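Local structure of UTP--glucose-1-phosphate uridylyltransferase (Acinetobacter baumannii, 6IKX) at residues V6-G11 / L128-L133. The protein catalyses the transfer of uridylyl from UTP to alpha-D-glucose 1-phosphate, giving UDP-glucose and diphosphate. The protein carries 1 engineered substitution. Numbering follows the deposited sequence.
Sequences VLPVAG and LLPDVL. With SO4 (sulfate ion), chain G.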
# COMPACT_ATOMS: atom_id res chain seq x y z
N VAL A 6 -9.23 -12.57 -19.15
CA VAL A 6 -7.98 -12.51 -18.34
C VAL A 6 -7.17 -11.29 -18.79
O VAL A 6 -6.92 -11.20 -19.99
CB VAL A 6 -7.21 -13.83 -18.49
CG1 VAL A 6 -5.82 -13.74 -17.85
CG2 VAL A 6 -8.03 -14.98 -17.90
N LEU A 7 -6.94 -10.32 -17.89
CA LEU A 7 -6.05 -9.16 -18.20
C LEU A 7 -4.76 -9.40 -17.46
O LEU A 7 -4.75 -9.34 -16.23
CB LEU A 7 -6.61 -7.81 -17.75
CG LEU A 7 -8.01 -7.41 -18.18
CD1 LEU A 7 -8.07 -5.93 -18.50
CD2 LEU A 7 -8.55 -8.27 -19.32
N PRO A 8 -3.68 -9.81 -18.12
CA PRO A 8 -2.44 -10.16 -17.41
C PRO A 8 -1.71 -8.85 -17.15
O PRO A 8 -1.29 -8.29 -18.10
CB PRO A 8 -1.68 -11.08 -18.38
CG PRO A 8 -2.66 -11.30 -19.51
CD PRO A 8 -3.53 -10.06 -19.55
N VAL A 9 -1.67 -8.38 -15.90
CA VAL A 9 -1.19 -7.00 -15.52
C VAL A 9 -0.12 -7.11 -14.40
O VAL A 9 -0.03 -6.19 -13.58
CB VAL A 9 -2.39 -6.13 -15.08
CG1 VAL A 9 -3.39 -5.91 -16.21
CG2 VAL A 9 -3.09 -6.70 -13.87
N ALA A 10 0.68 -8.17 -14.35
CA ALA A 10 1.71 -8.39 -13.30
C ALA A 10 3.12 -7.94 -13.74
O ALA A 10 4.01 -8.07 -12.90
CB ALA A 10 1.72 -9.83 -12.85
N GLY A 11 3.33 -7.43 -14.95
CA GLY A 11 4.65 -6.88 -15.39
C GLY A 11 5.17 -5.82 -14.42
O GLY A 11 4.34 -5.36 -13.65
N LEU A 128 -6.91 -10.05 -22.80
CA LEU A 128 -6.64 -8.63 -23.20
C LEU A 128 -5.26 -8.31 -22.62
O LEU A 128 -5.15 -8.36 -21.38
CB LEU A 128 -7.65 -7.62 -22.64
CG LEU A 128 -9.15 -7.71 -23.00
CD1 LEU A 128 -9.54 -6.64 -24.03
CD2 LEU A 128 -9.58 -9.09 -23.44
N LEU A 129 -4.26 -8.07 -23.46
CA LEU A 129 -2.98 -7.46 -23.00
C LEU A 129 -3.24 -5.95 -22.89
O LEU A 129 -3.47 -5.27 -23.88
CB LEU A 129 -1.85 -7.76 -23.98
CG LEU A 129 -1.44 -9.22 -24.17
CD1 LEU A 129 0.04 -9.32 -24.45
CD2 LEU A 129 -1.78 -10.10 -22.98
N PRO A 130 -3.20 -5.40 -21.67
CA PRO A 130 -3.60 -4.02 -21.42
C PRO A 130 -2.57 -2.91 -21.76
O PRO A 130 -2.93 -1.77 -21.71
CB PRO A 130 -3.80 -4.04 -19.91
CG PRO A 130 -2.68 -4.98 -19.46
CD PRO A 130 -2.73 -6.10 -20.47
N ASP A 131 -1.35 -3.25 -22.14
CA ASP A 131 -0.38 -2.25 -22.67
C ASP A 131 -0.83 -1.86 -24.08
O ASP A 131 -0.38 -0.82 -24.56
CB ASP A 131 1.06 -2.76 -22.51
CG ASP A 131 1.23 -4.26 -22.68
OD1 ASP A 131 0.40 -5.05 -22.11
OD2 ASP A 131 2.19 -4.65 -23.39
N VAL A 132 -1.75 -2.60 -24.71
CA VAL A 132 -2.30 -2.24 -26.05
C VAL A 132 -3.74 -1.75 -25.91
O VAL A 132 -4.57 -2.51 -25.38
CB VAL A 132 -2.22 -3.41 -27.04
CG1 VAL A 132 -2.50 -2.95 -28.48
CG2 VAL A 132 -0.86 -4.09 -26.94
N LEU A 133 -3.99 -0.51 -26.37
CA LEU A 133 -5.32 0.12 -26.53
C LEU A 133 -5.78 -0.13 -27.96
O LEU A 133 -4.91 -0.08 -28.81
CB LEU A 133 -5.18 1.62 -26.29
CG LEU A 133 -4.76 2.05 -24.88
CD1 LEU A 133 -5.24 3.45 -24.59
CD2 LEU A 133 -5.27 1.10 -23.81
S SO4 G . 2.50 -10.21 -17.30
O1 SO4 G . 2.55 -8.77 -17.29
O2 SO4 G . 1.33 -10.64 -16.55
O3 SO4 G . 3.68 -10.76 -16.68
O4 SO4 G . 2.43 -10.70 -18.66
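Leu7 and Leu128 lie side by side, Leu7 CD2 resting 3.5 Å from Leu128 CB. In both, CG stands anti to the carbonyl carbon (chi1 -53° and -61°), and the same first torsion on two parallel strands sends both side chains the same way. Leu128 N donates to Val6 O at 3.0 Å (N-H...O angle 160°), and Leu7 CA makes a CH...O contact of 3.4 Å to Leu128 O. Having no N-H, Pro8 instead sets CD 3.0 Å from Leu128 O. The side chains of Pro8 and Leu129 cross at about a right angle, with Pro8 CG 3.8 Å from Leu129 CD2. Val9 and Pro130 pack obliquely and tightly, with Val9 CG1 3.5 Å from Pro130 CG. Pro130 sits in a type I turn from Leu129 to Val132, while past Val9 the other segment enters the Ala10-Gly11 loop, where Gly11 N makes a weak hydrogen bond to O1 of a sulfate, probably from the crystallisation liquor, at 2.8 Å. Pro8, Ala10, Gly11 and Asp131 bind UTP in other structures of this GT-A-type protein. Strand 4-8 lies between strands 50-55 and 125-128; helix 35-44 covers Leu7, Leu128 and Pro130, while helix 109-115 packs on Pro8 and Leu129.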